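Local coordinates for protein restriction endonuclease EcoP15I, restriction subunit (Escherichia coli, PDB 4ZCF) that cleaves DNA as the restriction subunit of a type III restriction-modification enzyme, using an ATP-driven helicase-type motor together with a methyltransferase (Mod) partner, at residues E143-V149 and Y180-I186; K377-E381 and L554-V558. All coordinates share one frame; numbering follows the deposited sequence.

Interaction 1: E143-V149 and Y180-I186; sequences ELRTYVV and YIHVLVI
Tyr147 and His182 meet across two neighbouring parallel strands, two residues out of register, and their polar ends close the gap: Tyr147 OH lies 2.8 Å from His182 ND1 in a hydrogen bond that either group could donate. The two rings approach rim to rim with planes 39° apart, neither over the other's face, and Tyr147 CE1 rests against His182 CB. With CG beside the backbone N (chi1 -50°), the phenol leans back along its own strand toward the preceding pair on this face, Arg145 and His182. A phenylalanine in its place would probably keep the ring's packing but leave His182 ND1 without its hydroxyl mate and the imidazole held by its NE2 bond to Ser174 O. Farther back on this face, the Arg145 guanidinium extends past Tyr180, which puts CD1 over one guanidinium face; the planes are 45° apart and Arg145 NH2 lies 3.2 Å from Tyr180 CE1. Glu143 CB meets the edge of the same tyrosine ring, while its carboxylate turns away to a salt bridge with Arg137. At the other end, Val149 CG2 packs on Leu184 CD1 at 3.5 Å. Beneath these side chains, the backbones bond in the regular parallel pattern, Arg145 N giving to Ile181 O at 2.8 Å and Arg145 O receiving Val183 N. The strands illustrate how a RecA-like helicase sheet sorts its faces. Leu144, Thr146 and Val148 alternate to the side where helix 117-128 packs, and Leu144 and Ile181 also reach Phe99 of helix 90-105. Within this chain, strand 143-148 is the outermost of the sheet, whereas 180-186 continues inward to strand 109-113 through backbone bonds from His182 and Leu184 to Phe110.

Interaction 2: K377-E381 and L554-V558; sequences KAVKE and LKYYV
Tyr557 and Lys555 both carry CG beside the backbone N (chi1 -62° and -61°), and these matching torsions send an aromatic ring and a lysine chain from alternate positions of one strand toward helix 368-389. The setting is helix-on-sheet packing in the second RecA-like domain of the helicase-type motor, with the helix running nearly antiparallel to strand 553-558. Ala378 supplies the close surface: its CB sits over one face of the Tyr557 ring, 4.1 Å from the centroid and only 16° off the normal, a CH-pi contact offset toward the rim at CZ and CE1. Lys377 approaches the same ring at its edge, near the plane, where CE comes 4.0 Å from Tyr557 CE2. The phenol end reaches one turn along the helix to Glu381, whose CB and CG both pack against Tyr557 OH. Tyr284 of the adjacent strand 280-285 also stacks with Tyr557, and Gln515 of strand 513-518 touches it, placing this ring among side chains of three strands beneath the helix. The charged groups at the margin interact more loosely. Lys555 stays extended beyond CG, and its ammonium makes a long salt bridge with the Glu381 carboxylate, NZ to OE1 3.7 Å. The same nitrogen also gives a weak hydrogen bond to the backbone, Lys555 NZ to Glu381 O at 3.3 Å.

Interactions 1 and 2 belong to two separate parallel sheets whose strand orders match, as expected of paired RecA-like domains; their centres are 40 Å apart and their nearest atoms about 26 Å. Interaction 1 joins strand to strand at one margin of its sheet, so a continuous backbone ladder carries it and side chains divide between two faces. Interaction 2 joins a helix to a strand inside the other sheet and relies on strand side chains to reach the helix, one of them meeting a backbone carbonyl. Both are partly buried: an aromatic hydroxyl finds a histidine in 143-149/180-186, whereas in 377-381/554-558 alanine packs on tyrosine and the ion pair is long.

Interaction 1: E143-V149 and Y180-I186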
# COMPACT_ATOMS: atom_id res chain seq x y z
N GLU C 143 -19.80 -10.10 -10.96
CA GLU C 143 -18.63 -10.24 -10.10
C GLU C 143 -18.84 -9.36 -8.89
O GLU C 143 -19.23 -8.21 -9.04
CB GLU C 143 -17.35 -9.79 -10.82
CG GLU C 143 -17.09 -10.47 -12.16
CD GLU C 143 -16.72 -11.94 -12.14
OE1 GLU C 143 -16.31 -12.46 -11.08
OE2 GLU C 143 -16.80 -12.55 -13.24
N LEU C 144 -18.58 -9.87 -7.70
CA LEU C 144 -18.70 -9.01 -6.55
C LEU C 144 -17.32 -8.50 -6.09
O LEU C 144 -16.36 -9.28 -6.01
CB LEU C 144 -19.57 -9.59 -5.40
CG LEU C 144 -19.10 -10.85 -4.68
CD1 LEU C 144 -18.17 -10.52 -3.52
CD2 LEU C 144 -20.28 -11.60 -4.12
N ARG C 145 -17.22 -7.19 -5.91
CA ARG C 145 -16.02 -6.51 -5.41
C ARG C 145 -16.37 -6.22 -3.97
O ARG C 145 -17.45 -5.71 -3.67
CB ARG C 145 -15.70 -5.23 -6.21
CG ARG C 145 -15.28 -5.46 -7.66
CD ARG C 145 -13.94 -6.19 -7.81
NE ARG C 145 -13.81 -6.80 -9.14
CZ ARG C 145 -14.26 -8.01 -9.48
NH1 ARG C 145 -14.84 -8.79 -8.57
NH2 ARG C 145 -14.11 -8.46 -10.71
N THR C 146 -15.49 -6.67 -3.07
CA THR C 146 -15.67 -6.57 -1.63
C THR C 146 -14.66 -5.61 -1.03
O THR C 146 -13.47 -5.70 -1.33
CB THR C 146 -15.82 -7.98 -1.01
OG1 THR C 146 -15.98 -7.90 0.41
CG2 THR C 146 -14.66 -8.89 -1.35
N TYR C 147 -15.15 -4.65 -0.23
CA TYR C 147 -14.37 -3.61 0.43
C TYR C 147 -14.60 -3.81 1.91
O TYR C 147 -15.72 -3.63 2.41
CB TYR C 147 -14.83 -2.20 -0.03
CG TYR C 147 -14.92 -2.06 -1.53
CD1 TYR C 147 -16.09 -2.36 -2.21
CD2 TYR C 147 -13.81 -1.67 -2.28
CE1 TYR C 147 -16.16 -2.28 -3.60
CE2 TYR C 147 -13.87 -1.56 -3.67
CZ TYR C 147 -15.04 -1.90 -4.33
OH TYR C 147 -15.12 -1.83 -5.70
N VAL C 148 -13.57 -4.22 2.62
CA VAL C 148 -13.67 -4.52 4.04
C VAL C 148 -13.11 -3.37 4.83
O VAL C 148 -11.94 -3.05 4.66
CB VAL C 148 -13.01 -5.88 4.38
CG1 VAL C 148 -13.31 -6.30 5.81
CG2 VAL C 148 -13.46 -6.96 3.40
N VAL C 149 -13.94 -2.75 5.70
CA VAL C 149 -13.55 -1.65 6.60
C VAL C 149 -12.80 -2.26 7.79
O VAL C 149 -13.38 -3.04 8.57
CB VAL C 149 -14.73 -0.75 7.05
CG1 VAL C 149 -14.26 0.31 8.05
CG2 VAL C 149 -15.41 -0.10 5.85
N TYR C 180 -19.95 -5.72 -12.36
CA TYR C 180 -19.58 -5.63 -10.95
C TYR C 180 -20.62 -5.06 -10.01
O TYR C 180 -21.17 -3.99 -10.25
CB TYR C 180 -18.27 -4.86 -10.73
CG TYR C 180 -17.18 -5.09 -11.76
CD1 TYR C 180 -16.63 -6.35 -11.94
CD2 TYR C 180 -16.64 -4.03 -12.48
CE1 TYR C 180 -15.62 -6.57 -12.88
CE2 TYR C 180 -15.60 -4.23 -13.39
CZ TYR C 180 -15.10 -5.50 -13.59
OH TYR C 180 -14.08 -5.71 -14.50
N ILE C 181 -20.80 -5.75 -8.88
CA ILE C 181 -21.59 -5.34 -7.74
C ILE C 181 -20.52 -4.98 -6.68
O ILE C 181 -19.56 -5.74 -6.51
CB ILE C 181 -22.55 -6.48 -7.26
CG1 ILE C 181 -23.69 -6.69 -8.26
CG2 ILE C 181 -23.12 -6.17 -5.88
CD1 ILE C 181 -24.19 -8.09 -8.32
N HIS C 182 -20.66 -3.82 -6.03
CA HIS C 182 -19.71 -3.33 -5.03
C HIS C 182 -20.28 -3.47 -3.62
O HIS C 182 -21.35 -2.94 -3.33
CB HIS C 182 -19.29 -1.87 -5.35
CG HIS C 182 -18.78 -1.68 -6.75
ND1 HIS C 182 -17.51 -2.08 -7.12
CD2 HIS C 182 -19.41 -1.15 -7.83
CE1 HIS C 182 -17.40 -1.79 -8.41
NE2 HIS C 182 -18.52 -1.22 -8.88
N VAL C 183 -19.56 -4.17 -2.74
CA VAL C 183 -20.06 -4.38 -1.37
C VAL C 183 -19.11 -3.99 -0.21
O VAL C 183 -17.98 -4.48 -0.12
CB VAL C 183 -20.77 -5.76 -1.21
CG1 VAL C 183 -19.81 -6.93 -1.35
CG2 VAL C 183 -21.52 -5.83 0.11
N LEU C 184 -19.60 -3.12 0.68
CA LEU C 184 -18.89 -2.66 1.87
C LEU C 184 -19.24 -3.48 3.10
O LEU C 184 -20.35 -3.39 3.61
CB LEU C 184 -19.12 -1.17 2.14
CG LEU C 184 -18.18 -0.55 3.18
CD1 LEU C 184 -16.82 -0.25 2.60
CD2 LEU C 184 -18.76 0.72 3.75
N VAL C 185 -18.28 -4.26 3.59
CA VAL C 185 -18.46 -5.04 4.82
C VAL C 185 -17.82 -4.22 5.98
O VAL C 185 -16.64 -3.86 5.91
CB VAL C 185 -17.90 -6.48 4.72
CG1 VAL C 185 -18.36 -7.33 5.90
CG2 VAL C 185 -18.31 -7.13 3.39
N ILE C 186 -18.63 -3.88 7.00
CA ILE C 186 -18.27 -3.07 8.18
C ILE C 186 -18.91 -3.62 9.46
O ILE C 186 -20.07 -4.06 9.44
CB ILE C 186 -18.64 -1.56 7.94
CG1 ILE C 186 -18.06 -0.64 9.03
CG2 ILE C 186 -20.17 -1.36 7.76
CD1 ILE C 186 -17.96 0.84 8.65

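Interaction 2: K377-E381 and L554-V558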
# COMPACT_ATOMS: atom_id res chain seq x y z
N LYS C 377 -15.56 -40.14 27.35
CA LYS C 377 -16.90 -40.45 26.86
C LYS C 377 -17.13 -39.98 25.40
O LYS C 377 -17.69 -40.74 24.61
CB LYS C 377 -17.95 -39.86 27.83
CG LYS C 377 -19.37 -40.39 27.66
CD LYS C 377 -20.26 -40.00 28.84
CE LYS C 377 -20.91 -38.64 28.72
NZ LYS C 377 -21.80 -38.35 29.88
N ALA C 378 -16.68 -38.75 25.04
CA ALA C 378 -16.80 -38.17 23.69
C ALA C 378 -15.93 -38.91 22.68
O ALA C 378 -16.32 -39.04 21.52
CB ALA C 378 -16.45 -36.69 23.70
N VAL C 379 -14.74 -39.38 23.11
CA VAL C 379 -13.82 -40.14 22.26
C VAL C 379 -14.49 -41.47 21.86
O VAL C 379 -14.62 -41.74 20.67
CB VAL C 379 -12.42 -40.33 22.92
CG1 VAL C 379 -11.61 -41.42 22.23
CG2 VAL C 379 -11.64 -39.02 22.94
N LYS C 380 -14.98 -42.24 22.86
CA LYS C 380 -15.66 -43.53 22.68
C LYS C 380 -16.88 -43.41 21.75
O LYS C 380 -17.12 -44.30 20.92
CB LYS C 380 -16.08 -44.12 24.03
N GLU C 381 -17.63 -42.29 21.88
CA GLU C 381 -18.81 -42.01 21.07
C GLU C 381 -18.46 -41.58 19.65
O GLU C 381 -19.23 -41.88 18.72
CB GLU C 381 -19.74 -41.00 21.77
CG GLU C 381 -20.36 -41.48 23.08
CD GLU C 381 -20.97 -42.87 23.08
OE1 GLU C 381 -21.86 -43.14 22.25
OE2 GLU C 381 -20.54 -43.69 23.93
N LEU C 554 -26.31 -34.10 16.15
CA LEU C 554 -25.16 -33.50 16.83
C LEU C 554 -25.21 -33.89 18.30
O LEU C 554 -26.20 -33.62 18.98
CB LEU C 554 -25.11 -31.94 16.69
CG LEU C 554 -24.15 -31.21 17.67
CD1 LEU C 554 -22.76 -31.10 17.11
CD2 LEU C 554 -24.69 -29.87 18.08
N LYS C 555 -24.14 -34.53 18.78
CA LYS C 555 -24.03 -34.93 20.18
C LYS C 555 -23.42 -33.75 20.94
O LYS C 555 -22.42 -33.18 20.51
CB LYS C 555 -23.20 -36.21 20.33
CG LYS C 555 -23.76 -37.44 19.62
CD LYS C 555 -22.90 -38.66 19.90
CE LYS C 555 -23.27 -39.87 19.06
NZ LYS C 555 -22.31 -40.99 19.28
N TYR C 556 -24.07 -33.34 22.03
CA TYR C 556 -23.66 -32.20 22.84
C TYR C 556 -23.36 -32.64 24.27
O TYR C 556 -24.19 -33.28 24.90
CB TYR C 556 -24.74 -31.10 22.80
CG TYR C 556 -24.19 -29.72 23.05
CD1 TYR C 556 -24.06 -29.22 24.35
CD2 TYR C 556 -23.77 -28.91 22.00
CE1 TYR C 556 -23.55 -27.95 24.59
CE2 TYR C 556 -23.26 -27.63 22.23
CZ TYR C 556 -23.15 -27.15 23.53
OH TYR C 556 -22.63 -25.91 23.78
N TYR C 557 -22.16 -32.30 24.77
CA TYR C 557 -21.68 -32.68 26.10
C TYR C 557 -21.67 -31.51 27.06
O TYR C 557 -20.98 -30.51 26.83
CB TYR C 557 -20.29 -33.34 26.02
CG TYR C 557 -20.31 -34.63 25.22
CD1 TYR C 557 -20.29 -34.61 23.82
CD2 TYR C 557 -20.35 -35.87 25.85
CE1 TYR C 557 -20.33 -35.79 23.08
CE2 TYR C 557 -20.39 -37.05 25.12
CZ TYR C 557 -20.38 -37.01 23.74
OH TYR C 557 -20.43 -38.17 23.01
N VAL C 558 -22.46 -31.64 28.15
CA VAL C 558 -22.59 -30.63 29.21
C VAL C 558 -22.18 -31.12 30.62
O VAL C 558 -21.99 -32.32 30.85
CB VAL C 558 -23.93 -29.84 29.21
CG1 VAL C 558 -24.01 -28.88 28.03
CG2 VAL C 558 -25.13 -30.77 29.24